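Local coordinates for extracellular solute-binding protein family 5 (Brucella melitensis, PDB 4ONY), which probably binds peptides or related solutes in the periplasm and hands them to an ABC transporter for uptake, at residues 18-22 / 179-183; 150-154 / 184-189; 325-329 / 553-557. All coordinates share one frame. Residue numbers count along the deposited sequence, not the author numbering.

In the fold
Starting at the N terminus, strand 18-20 waits more than 150 residues for 179-183, which closes interaction 1. Inside that span comes the loop 150-154, whose partner 184-189 follows directly after 179-183, so interactions 1 and 2 cross. Both use helix 181-187, their centres lie 12 Å apart, and they touch through F181 CZ and R154 O at 3.2 Å. Together they tie this helix to an antiparallel sheet and to the loop after helix 133-146. Interaction 3 follows in series, its centre 35 and 38 Å from the other two, and joins helix 325-333 to the link after helix 537-553, whose F540 meets H22 of interaction 1.

Interaction 1. Residues 18-22 / 179-183; sequences ALSMH and REFPM
M21 lays its side chain across the backbone of R179 and E180, with SD 3.7 Å from E180 CA and CE 3.8 Å from E180 CB. This is helix-on-sheet packing in a family 5 solute-binding protein: 18-20 is a short strand paired antiparallel with strand 97-108, and the helix packs beside it. Build 18-20 extended, then turn the chain at M21 (phi/psi -56/-48). Segment 179-183 has helix-like backbone angles throughout, with a weak bond from M183 N to E180 O (2.9 Å). The closest CA atoms across the contact are those of M21 and E180, 6.6 Å apart.

Two methionines do most of the filling. M21 is t, p, t, so that although its CA-to-CB bond points sideways the sulfur swings onto the helix and reaches 3.8 Å from M183 CG. M183 curls back with all three chi angles m; its CE comes to 3.5 Å from both L19 O and M21 N, against the backbone of 19-21. L19, pointing toward the helix with chi1 t and chi2 p, completes the apolar patch, its CG 3.7 Å from M183 SD. M183 also packs on F96 and on L98 of strand 97-108, and I108 meets both L19 and P182.

The polar link runs beside this patch. R112 hydrogen-bonds to the carbonyls of both M21 and R179, while R179 NH1 is held by P110 O. A water also bridges the segments, donating to M21 O at 2.9 Å and accepting from R179 NE at 3.1 Å; a second makes a weak bridge between M21 O (3.4 Å) and R179 NH2 (3.1 Å).

Interaction 2. Residues 150-154 / 184-189; sequences PYNSR and LIAGSM
R154, M189 and Y151 carry this contact. R154 (m, p, t) points toward the helix. Its NH2 donates to S188 O at 3.0 Å, and its NE makes a weak hydrogen bond to M189 SD at 3.3 Å. L184 CB sits over one face of the guanidinium.

Residues 150-153 form a type I beta turn, with a cis peptide before P150, and R154 follows it; P150 O accepts from S153 N (2.9 Å). The contact joins this loop, between helix 133-146 and strand 158-165, to the C-terminal end of helix 181-187, whose I185 packs on F117, F171 and F173 of the antiparallel sheet. There S188 N still bonds to L184 O (2.8 Å), and M189 is extended (-141/142). Nearest CA pairs are Y151-M189, 6.9 Å, and R154-I185, 7.7 Å.

M189, m at chi1 and chi2, makes a Met-aromatic contact with the edge of Y151: SD lies 5.2 Å from the ring centroid and 3.8 Å from Y151 CD1, while M189 CE reaches Y151 O at 3.4 Å.

Interaction 3. Residues 325-329 / 553-557; sequences RRVRQ and SGDYY
R328 NH2 donates to G554 O at 2.8 Å, and R328 NE reaches the same G554 O at 3.1 Å. NE also makes a weak bond to D555 O, 3.1 Å away. The arginine, m, t, m along chi1 to chi3, holds both oxygens near its guanidinium plane; NH1 goes to F322 O.

These carbonyls belong to the link between helix 537-553 and strand 557-562, so helix 325-333 packs against the entry to the mixed six-stranded sheet that also holds 310-315. D555 breaks the helical course with phi/psi 42/56. At G554 a CB would run into Y556 CE2, so the missing side chain lets the Y556 ring pack there. CA-CA distances are 6.0 Å for R325-G554 and 5.5 Å for Q329-D555.

Two waters bridge the segments: one donates to Q329 O and D555 OD1, both 2.8 Å; the other lies 2.9 Å from Y556 OH and accepts weakly from R328 NH2 at 3.2 Å. Further out, R328 CB packs on D555 CB at 3.8 Å, and Q329 CB lies 3.4 Å from D555 OD2.

R328 thus binds main-chain oxygens while the D555 carboxylate pairs with R384; no salt bridge joins the two segments, consistent with recognition of backbone conformation rather than side-chain charge.

Interaction 1. Residues 18-22 / 179-183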
ATOM      1  N   ALA A  18      17.762 -14.237  -8.183  1.00 15.48           N
ATOM      2  CA  ALA A  18      17.017 -13.061  -7.750  1.00 15.42           C
ATOM      3  C   ALA A  18      16.621 -12.223  -8.936  1.00 15.31           C
ATOM      4  O   ALA A  18      17.256 -12.284  -9.986  1.00 16.98           O
ATOM      5  CB  ALA A  18      17.853 -12.211  -6.805  1.00 15.12           C
ATOM      6  N   LEU A  19      15.577 -11.451  -8.764  1.00 15.10           N
ATOM      7  CA  LEU A  19      15.138 -10.500  -9.773  1.00 15.48           C
ATOM      8  C   LEU A  19      14.708  -9.192  -9.088  1.00 15.05           C
ATOM      9  O   LEU A  19      13.793  -9.187  -8.267  1.00 14.63           O
ATOM     10  CB  LEU A  19      14.035 -11.126 -10.596  1.00 16.55           C
ATOM     11  CG  LEU A  19      13.400 -10.280 -11.670  1.00 17.56           C
ATOM     12  CD1 LEU A  19      14.447  -9.851 -12.682  1.00 18.74           C
ATOM     13  CD2 LEU A  19      12.286 -11.082 -12.304  1.00 17.89           C
ATOM     14  N   SER A  20      15.411  -8.104  -9.395  1.00 14.75           N
ATOM     15  CA  SER A  20      15.155  -6.811  -8.782  1.00 15.07           C
ATOM     16  C   SER A  20      14.719  -5.824  -9.824  1.00 14.86           C
ATOM     17  O   SER A  20      15.310  -5.738 -10.913  1.00 15.06           O
ATOM     18  CB  SER A  20      16.409  -6.275  -8.084  1.00 15.16           C
ATOM     19  OG  SER A  20      16.178  -4.971  -7.610  1.00 14.93           O
ATOM     20  N   MET A  21      13.701  -5.057  -9.484  1.00 14.82           N
ATOM     21  CA  MET A  21      13.090  -4.123 -10.428  1.00 15.19           C
ATOM     22  C   MET A  21      14.138  -3.160 -10.993  1.00 15.39           C
ATOM     23  O   MET A  21      14.230  -3.000 -12.218  1.00 15.54           O
ATOM     24  CB  MET A  21      11.939  -3.349  -9.799  1.00 15.43           C
ATOM     25  CG  MET A  21      11.395  -2.210 -10.667  1.00 15.65           C
ATOM     26  SD  MET A  21      10.700  -2.860 -12.213  1.00 16.11           S
ATOM     27  CE  MET A  21      10.362  -1.333 -13.083  1.00 17.32           C
ATOM     28  N   HIS A  22      14.949  -2.579 -10.107  1.00 15.40           N
ATOM     29  CA  HIS A  22      16.001  -1.638 -10.488  1.00 15.71           C
ATOM     30  C   HIS A  22      17.439  -2.158 -10.317  1.00 16.42           C
ATOM     31  O   HIS A  22      18.396  -1.374 -10.337  1.00 18.03           O
ATOM     32  CB  HIS A  22      15.808  -0.324  -9.754  1.00 15.89           C
ATOM     33  CG  HIS A  22      14.558   0.397 -10.169  1.00 16.10           C
ATOM     34  ND1 HIS A  22      13.512   0.598  -9.306  1.00 15.80           N
ATOM     35  CD2 HIS A  22      14.150   0.881 -11.372  1.00 16.51           C
ATOM     36  CE1 HIS A  22      12.525   1.203  -9.935  1.00 15.77           C
ATOM     37  NE2 HIS A  22      12.880   1.386 -11.190  1.00 16.61           N
ATOM     38  N   ARG A 179       9.210  -2.591 -18.438  1.00 22.92           N
ATOM     39  CA  ARG A 179      10.262  -3.150 -17.641  1.00 21.92           C
ATOM     40  C   ARG A 179       9.770  -3.745 -16.335  1.00 20.98           C
ATOM     41  O   ARG A 179      10.382  -4.689 -15.846  1.00 19.41           O
ATOM     42  CB  ARG A 179      11.370  -2.123 -17.421  1.00 22.83           C
ATOM     43  CG  ARG A 179      12.191  -1.909 -18.702  1.00 23.18           C
ATOM     44  CD  ARG A 179      13.346  -0.953 -18.467  1.00 23.98           C
ATOM     45  NE  ARG A 179      14.276  -1.528 -17.521  1.00 23.53           N
ATOM     46  CZ  ARG A 179      15.163  -2.492 -17.778  1.00 25.25           C
ATOM     47  NH1 ARG A 179      15.355  -2.990 -19.013  1.00 26.66           N
ATOM     48  NH2 ARG A 179      15.914  -2.926 -16.789  1.00 24.88           N
ATOM     49  N   GLU A 180       8.650  -3.245 -15.796  1.00 19.89           N
ATOM     50  CA  GLU A 180       8.037  -3.869 -14.617  1.00 19.55           C
ATOM     51  C   GLU A 180       7.346  -5.216 -14.912  1.00 18.05           C
ATOM     52  O   GLU A 180       7.279  -6.059 -14.041  1.00 16.71           O
ATOM     53  CB  GLU A 180       6.995  -2.928 -13.999  1.00 21.43           C
ATOM     54  CG  GLU A 180       6.423  -3.396 -12.662  1.00 22.56           C
ATOM     55  CD  GLU A 180       4.986  -2.928 -12.412  1.00 25.07           C
ATOM     56  OE1 GLU A 180       4.209  -2.744 -13.363  1.00 25.32           O
ATOM     57  OE2 GLU A 180       4.622  -2.809 -11.239  1.00 28.49           O
ATOM     58  N   PHE A 181       6.880  -5.444 -16.142  1.00 18.16           N
ATOM     59  CA  PHE A 181       6.041  -6.613 -16.418  1.00 18.47           C
ATOM     60  C   PHE A 181       6.627  -7.976 -16.025  1.00 18.49           C
ATOM     61  O   PHE A 181       5.925  -8.818 -15.452  1.00 18.01           O
ATOM     62  CB  PHE A 181       5.581  -6.671 -17.885  1.00 19.46           C
ATOM     63  CG  PHE A 181       4.444  -7.640 -18.099  1.00 19.13           C
ATOM     64  CD1 PHE A 181       3.241  -7.424 -17.480  1.00 19.64           C
ATOM     65  CD2 PHE A 181       4.627  -8.801 -18.812  1.00 19.99           C
ATOM     66  CE1 PHE A 181       2.189  -8.300 -17.644  1.00 19.92           C
ATOM     67  CE2 PHE A 181       3.586  -9.707 -18.976  1.00 20.75           C
ATOM     68  CZ  PHE A 181       2.356  -9.444 -18.392  1.00 20.25           C
ATOM     69  N   PRO A 182       7.912  -8.220 -16.299  1.00 19.08           N
ATOM     70  CA  PRO A 182       8.433  -9.503 -15.856  1.00 18.46           C
ATOM     71  C   PRO A 182       8.373  -9.691 -14.364  1.00 17.60           C
ATOM     72  O   PRO A 182       8.228 -10.821 -13.923  1.00 17.56           O
ATOM     73  CB  PRO A 182       9.892  -9.490 -16.328  1.00 19.76           C
ATOM     74  CG  PRO A 182       9.917  -8.500 -17.435  1.00 20.68           C
ATOM     75  CD  PRO A 182       8.888  -7.470 -17.088  1.00 20.07           C
ATOM     76  N   MET A 183       8.479  -8.607 -13.589  1.00 17.14           N
ATOM     77  CA  MET A 183       8.263  -8.690 -12.153  1.00 15.98           C
ATOM     78  C   MET A 183       6.883  -9.269 -11.800  1.00 15.67           C
ATOM     79  O   MET A 183       6.728  -9.930 -10.770  1.00 14.64           O
ATOM     80  CB  MET A 183       8.399  -7.328 -11.446  1.00 15.85           C
ATOM     81  CG  MET A 183       9.662  -6.527 -11.780  1.00 16.06           C
ATOM     82  SD  MET A 183      11.197  -7.345 -11.341  1.00 16.06           S
ATOM     83  CE  MET A 183      11.067  -7.351  -9.557  1.00 15.07           C
TER
HETATM   84  O   HOH W   1      14.456  -1.230 -14.473  1.00 19.16           O
HETATM   85  O   HOH W   2      17.152  -2.893 -13.901  1.00 41.02           O

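Interaction 2. Residues 150-154 / 184-189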
ATOM      1  N   PRO A 150      -6.543  -8.703 -12.171  1.00 18.29           N
ATOM      2  CA  PRO A 150      -5.606  -8.511 -13.258  1.00 18.35           C
ATOM      3  C   PRO A 150      -5.107  -9.817 -13.831  1.00 18.06           C
ATOM      4  O   PRO A 150      -4.372  -9.805 -14.827  1.00 18.17           O
ATOM      5  CB  PRO A 150      -4.433  -7.778 -12.570  1.00 19.07           C
ATOM      6  CG  PRO A 150      -4.467  -8.265 -11.141  1.00 18.89           C
ATOM      7  CD  PRO A 150      -5.917  -8.550 -10.846  1.00 18.28           C
ATOM      8  N   TYR A 151      -5.488 -10.932 -13.217  1.00 17.07           N
ATOM      9  CA  TYR A 151      -4.930 -12.208 -13.565  1.00 17.87           C
ATOM     10  C   TYR A 151      -5.207 -12.599 -15.026  1.00 18.10           C
ATOM     11  O   TYR A 151      -4.414 -13.347 -15.626  1.00 18.41           O
ATOM     12  CB  TYR A 151      -5.423 -13.335 -12.603  1.00 17.98           C
ATOM     13  CG  TYR A 151      -5.238 -12.963 -11.192  1.00 17.49           C
ATOM     14  CD1 TYR A 151      -3.961 -12.727 -10.682  1.00 18.33           C
ATOM     15  CD2 TYR A 151      -6.318 -12.785 -10.355  1.00 17.28           C
ATOM     16  CE1 TYR A 151      -3.785 -12.281  -9.375  1.00 17.84           C
ATOM     17  CE2 TYR A 151      -6.151 -12.399  -9.058  1.00 16.91           C
ATOM     18  CZ  TYR A 151      -4.892 -12.128  -8.572  1.00 17.79           C
ATOM     19  OH  TYR A 151      -4.721 -11.747  -7.249  1.00 18.78           O
ATOM     20  N   ASN A 152      -6.279 -12.081 -15.617  1.00 18.27           N
ATOM     21  CA  ASN A 152      -6.596 -12.407 -17.010  1.00 20.00           C
ATOM     22  C   ASN A 152      -5.953 -11.441 -18.004  1.00 20.59           C
ATOM     23  O   ASN A 152      -6.153 -11.580 -19.205  1.00 20.62           O
ATOM     24  CB  ASN A 152      -8.101 -12.454 -17.262  1.00 19.87           C
ATOM     25  CG  ASN A 152      -8.750 -11.082 -17.202  1.00 20.59           C
ATOM     26  OD1 ASN A 152      -8.176 -10.111 -16.696  1.00 20.53           O
ATOM     27  ND2 ASN A 152      -9.963 -11.006 -17.688  1.00 21.03           N
ATOM     28  N   SER A 153      -5.188 -10.473 -17.525  1.00 20.55           N
ATOM     29  CA  SER A 153      -4.635  -9.485 -18.443  1.00 21.53           C
ATOM     30  C   SER A 153      -3.170  -9.743 -18.826  1.00 22.68           C
ATOM     31  O   SER A 153      -2.651  -9.057 -19.655  1.00 23.73           O
ATOM     32  CB  SER A 153      -4.797  -8.077 -17.845  1.00 21.24           C
ATOM     33  OG  SER A 153      -3.881  -7.895 -16.773  1.00 20.66           O
ATOM     34  N   ARG A 154      -2.512 -10.756 -18.257  1.00 24.27           N
ATOM     35  CA  ARG A 154      -1.057 -10.918 -18.460  1.00 23.87           C
ATOM     36  C   ARG A 154      -0.708 -11.294 -19.907  1.00 24.90           C
ATOM     37  O   ARG A 154       0.259 -10.749 -20.478  1.00 23.48           O
ATOM     38  CB  ARG A 154      -0.491 -11.985 -17.533  1.00 24.53           C
ATOM     39  CG  ARG A 154      -0.067 -11.514 -16.144  1.00 24.33           C
ATOM     40  CD  ARG A 154      -1.033 -10.586 -15.488  1.00 24.97           C
ATOM     41  NE  ARG A 154      -0.943 -10.587 -14.023  1.00 23.16           N
ATOM     42  CZ  ARG A 154      -0.833  -9.488 -13.292  1.00 21.69           C
ATOM     43  NH1 ARG A 154      -0.789  -8.293 -13.859  1.00 20.32           N
ATOM     44  NH2 ARG A 154      -0.787  -9.589 -11.981  1.00 21.70           N
ATOM     45  N   LEU A 184       5.873  -8.980 -12.621  1.00 15.60           N
ATOM     46  CA  LEU A 184       4.495  -9.366 -12.321  1.00 15.54           C
ATOM     47  C   LEU A 184       4.287 -10.845 -12.660  1.00 15.89           C
ATOM     48  O   LEU A 184       3.556 -11.554 -11.974  1.00 14.79           O
ATOM     49  CB  LEU A 184       3.522  -8.490 -13.105  1.00 16.59           C
ATOM     50  CG  LEU A 184       3.639  -6.981 -12.888  1.00 16.96           C
ATOM     51  CD1 LEU A 184       2.580  -6.200 -13.655  1.00 18.27           C
ATOM     52  CD2 LEU A 184       3.479  -6.682 -11.395  1.00 17.74           C
ATOM     53  N   ILE A 185       4.973 -11.318 -13.711  1.00 16.35           N
ATOM     54  CA  ILE A 185       4.972 -12.732 -14.056  1.00 16.78           C
ATOM     55  C   ILE A 185       5.615 -13.534 -12.896  1.00 16.24           C
ATOM     56  O   ILE A 185       5.072 -14.563 -12.429  1.00 15.63           O
ATOM     57  CB  ILE A 185       5.727 -12.993 -15.390  1.00 17.06           C
ATOM     58  CG1 ILE A 185       5.051 -12.305 -16.567  1.00 17.58           C
ATOM     59  CG2 ILE A 185       5.844 -14.482 -15.658  1.00 17.37           C
ATOM     60  CD1 ILE A 185       3.660 -12.807 -16.911  1.00 17.94           C
ATOM     61  N   ALA A 186       6.743 -13.020 -12.411  1.00 16.15           N
ATOM     62  CA  ALA A 186       7.538 -13.706 -11.378  1.00 16.20           C
ATOM     63  C   ALA A 186       6.884 -13.699 -10.001  1.00 15.76           C
ATOM     64  O   ALA A 186       6.872 -14.732  -9.300  1.00 15.91           O
ATOM     65  CB  ALA A 186       8.949 -13.108 -11.308  1.00 16.37           C
ATOM     66  N   GLY A 187       6.279 -12.572  -9.638  1.00 16.14           N
ATOM     67  CA  GLY A 187       5.733 -12.377  -8.282  1.00 16.05           C
ATOM     68  C   GLY A 187       4.265 -12.029  -8.132  1.00 16.37           C
ATOM     69  O   GLY A 187       3.807 -11.903  -7.006  1.00 17.00           O
ATOM     70  N   SER A 188       3.524 -11.841  -9.220  1.00 16.80           N
ATOM     71  CA  SER A 188       2.105 -11.488  -9.096  1.00 16.52           C
ATOM     72  C   SER A 188       1.206 -12.390  -9.919  1.00 16.62           C
ATOM     73  O   SER A 188       0.162 -11.961 -10.416  1.00 16.31           O
ATOM     74  CB  SER A 188       1.837 -10.013  -9.481  1.00 16.37           C
ATOM     75  OG  SER A 188       2.735  -9.162  -8.776  1.00 16.76           O
ATOM     76  N   MET A 189       1.612 -13.641 -10.061  1.00 16.33           N
ATOM     77  CA  MET A 189       0.757 -14.656 -10.624  1.00 16.02           C
ATOM     78  C   MET A 189       0.989 -15.939  -9.834  1.00 15.72           C
ATOM     79  O   MET A 189       2.111 -16.247  -9.476  1.00 15.92           O
ATOM     80  CB  MET A 189       1.087 -14.923 -12.100  1.00 16.92           C
ATOM     81  CG  MET A 189       0.605 -13.858 -13.074  1.00 17.45           C
ATOM     82  SD  MET A 189      -1.206 -13.785 -13.111  1.00 18.04           S
ATOM     83  CE  MET A 189      -1.533 -14.802 -14.539  1.00 17.76           C
TER

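Interaction 3. Residues 325-329 / 553-557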
ATOM      1  N   ARG A 325      -2.922  28.334  -7.560  1.00 10.98           N
ATOM      2  CA  ARG A 325      -2.130  27.649  -6.567  1.00 11.01           C
ATOM      3  C   ARG A 325      -1.730  28.487  -5.370  1.00 11.23           C
ATOM      4  O   ARG A 325      -1.414  27.925  -4.306  1.00 10.97           O
ATOM      5  CB  ARG A 325      -0.850  27.061  -7.169  1.00 11.15           C
ATOM      6  CG  ARG A 325       0.228  28.079  -7.495  1.00 11.69           C
ATOM      7  CD  ARG A 325       1.473  27.336  -8.057  1.00 12.10           C
ATOM      8  NE  ARG A 325       2.617  28.242  -8.247  1.00 12.87           N
ATOM      9  CZ  ARG A 325       3.767  27.840  -8.811  1.00 12.61           C
ATOM     10  NH1 ARG A 325       3.855  26.599  -9.274  1.00 12.29           N
ATOM     11  NH2 ARG A 325       4.779  28.654  -8.924  1.00 12.33           N
ATOM     12  N   ARG A 326      -1.670  29.806  -5.542  1.00 11.48           N
ATOM     13  CA  ARG A 326      -1.377  30.687  -4.425  1.00 12.02           C
ATOM     14  C   ARG A 326      -2.510  30.662  -3.389  1.00 11.62           C
ATOM     15  O   ARG A 326      -2.265  30.780  -2.176  1.00 11.87           O
ATOM     16  CB  ARG A 326      -1.173  32.145  -4.904  1.00 12.81           C
ATOM     17  CG  ARG A 326       0.017  32.308  -5.833  1.00 13.61           C
ATOM     18  CD  ARG A 326       0.074  33.670  -6.492  1.00 13.89           C
ATOM     19  NE  ARG A 326      -1.113  33.863  -7.289  1.00 14.14           N
ATOM     20  CZ  ARG A 326      -1.374  34.939  -8.015  1.00 15.06           C
ATOM     21  NH1 ARG A 326      -0.490  35.949  -8.076  1.00 16.35           N
ATOM     22  NH2 ARG A 326      -2.512  35.018  -8.687  1.00 14.48           N
ATOM     23  N   VAL A 327      -3.753  30.560  -3.870  1.00 11.39           N
ATOM     24  CA  VAL A 327      -4.907  30.436  -2.972  1.00 11.19           C
ATOM     25  C   VAL A 327      -4.854  29.088  -2.217  1.00 11.13           C
ATOM     26  O   VAL A 327      -5.070  29.024  -0.989  1.00 11.04           O
ATOM     27  CB  VAL A 327      -6.212  30.583  -3.765  1.00 11.39           C
ATOM     28  CG1 VAL A 327      -7.426  30.252  -2.914  1.00 11.33           C
ATOM     29  CG2 VAL A 327      -6.344  31.978  -4.368  1.00 11.56           C
ATOM     30  N   ARG A 328      -4.583  28.011  -2.944  1.00 10.80           N
ATOM     31  CA  ARG A 328      -4.435  26.690  -2.312  1.00 11.39           C
ATOM     32  C   ARG A 328      -3.317  26.716  -1.266  1.00 11.24           C
ATOM     33  O   ARG A 328      -3.492  26.216  -0.159  1.00 11.06           O
ATOM     34  CB  ARG A 328      -4.179  25.588  -3.364  1.00 11.49           C
ATOM     35  CG  ARG A 328      -5.346  25.485  -4.347  1.00 11.52           C
ATOM     36  CD  ARG A 328      -5.289  24.243  -5.166  1.00 11.51           C
ATOM     37  NE  ARG A 328      -4.035  24.143  -5.937  1.00 11.55           N
ATOM     38  CZ  ARG A 328      -3.820  24.534  -7.176  1.00 11.15           C
ATOM     39  NH1 ARG A 328      -4.724  25.175  -7.857  1.00 11.65           N
ATOM     40  NH2 ARG A 328      -2.644  24.271  -7.737  1.00 11.07           N
ATOM     41  N   GLN A 329      -2.200  27.342  -1.599  1.00 11.84           N
ATOM     42  CA  GLN A 329      -1.080  27.450  -0.664  1.00 12.97           C
ATOM     43  C   GLN A 329      -1.493  28.168   0.631  1.00 13.05           C
ATOM     44  O   GLN A 329      -1.220  27.685   1.720  1.00 12.69           O
ATOM     45  CB  GLN A 329       0.072  28.193  -1.327  1.00 14.44           C
ATOM     46  CG  GLN A 329       1.420  28.228  -0.612  1.00 16.44           C
ATOM     47  CD  GLN A 329       2.378  29.215  -1.315  1.00 18.43           C
ATOM     48  OE1 GLN A 329       2.037  29.880  -2.336  1.00 21.87           O
ATOM     49  NE2 GLN A 329       3.522  29.335  -0.788  1.00 19.52           N
ATOM     50  N   SER A 553       4.496  21.432  -4.323  1.00 11.21           N
ATOM     51  CA  SER A 553       4.562  22.820  -4.783  1.00 11.40           C
ATOM     52  C   SER A 553       3.272  23.277  -5.465  1.00 11.64           C
ATOM     53  O   SER A 553       3.064  24.464  -5.656  1.00 11.43           O
ATOM     54  CB  SER A 553       5.740  23.034  -5.717  1.00 11.27           C
ATOM     55  OG  SER A 553       6.972  22.829  -5.045  1.00 11.94           O
ATOM     56  N   GLY A 554       2.401  22.337  -5.805  1.00 12.12           N
ATOM     57  CA  GLY A 554       1.104  22.649  -6.343  1.00 12.98           C
ATOM     58  C   GLY A 554       0.004  22.841  -5.295  1.00 13.52           C
ATOM     59  O   GLY A 554      -1.096  23.248  -5.649  1.00 14.34           O
ATOM     60  N   ASP A 555       0.270  22.507  -4.040  1.00 13.55           N
ATOM     61  CA  ASP A 555      -0.769  22.496  -3.000  1.00 13.71           C
ATOM     62  C   ASP A 555      -2.099  21.884  -3.515  1.00 13.37           C
ATOM     63  O   ASP A 555      -3.186  22.486  -3.436  1.00 13.09           O
ATOM     64  CB  ASP A 555      -0.959  23.892  -2.406  1.00 13.73           C
ATOM     65  CG  ASP A 555       0.247  24.333  -1.618  1.00 14.91           C
ATOM     66  OD1 ASP A 555       0.342  23.959  -0.411  1.00 13.83           O
ATOM     67  OD2 ASP A 555       1.099  25.038  -2.198  1.00 15.71           O
ATOM     68  N   TYR A 556      -1.994  20.649  -4.011  1.00 12.42           N
ATOM     69  CA  TYR A 556      -3.165  19.913  -4.437  1.00 12.16           C
ATOM     70  C   TYR A 556      -3.875  19.257  -3.266  1.00 12.23           C
ATOM     71  O   TYR A 556      -5.084  19.129  -3.298  1.00 12.25           O
ATOM     72  CB  TYR A 556      -2.764  18.874  -5.480  1.00 11.83           C
ATOM     73  CG  TYR A 556      -2.124  19.483  -6.722  1.00 11.69           C
ATOM     74  CD1 TYR A 556      -2.842  20.338  -7.526  1.00 11.90           C
ATOM     75  CD2 TYR A 556      -0.838  19.207  -7.071  1.00 11.60           C
ATOM     76  CE1 TYR A 556      -2.301  20.907  -8.650  1.00 12.12           C
ATOM     77  CE2 TYR A 556      -0.281  19.740  -8.208  1.00 11.80           C
ATOM     78  CZ  TYR A 556      -1.000  20.581  -9.008  1.00 12.12           C
ATOM     79  OH  TYR A 556      -0.408  21.143 -10.121  1.00 11.87           O
ATOM     80  N   TYR A 557      -3.099  18.854  -2.255  1.00 12.27           N
ATOM     81  CA  TYR A 557      -3.569  18.326  -0.999  1.00 12.63           C
ATOM     82  C   TYR A 557      -3.123  19.255   0.122  1.00 13.26           C
ATOM     83  O   TYR A 557      -2.093  19.939   0.003  1.00 14.83           O
ATOM     84  CB  TYR A 557      -2.979  16.944  -0.726  1.00 12.71           C
ATOM     85  CG  TYR A 557      -3.607  15.764  -1.459  1.00 13.23           C
ATOM     86  CD1 TYR A 557      -3.807  15.786  -2.815  1.00 13.70           C
ATOM     87  CD2 TYR A 557      -3.976  14.623  -0.781  1.00 13.70           C
ATOM     88  CE1 TYR A 557      -4.336  14.689  -3.474  1.00 14.87           C
ATOM     89  CE2 TYR A 557      -4.519  13.547  -1.438  1.00 14.52           C
ATOM     90  CZ  TYR A 557      -4.690  13.589  -2.776  1.00 14.80           C
ATOM     91  OH  TYR A 557      -5.234  12.545  -3.439  1.00 17.73           O
TER
HETATM   92  O   HOH W   3      -0.390  24.017 -10.041  1.00 19.53           O
HETATM   93  O   HOH W   4       0.426  25.452   1.902  1.00 26.33           O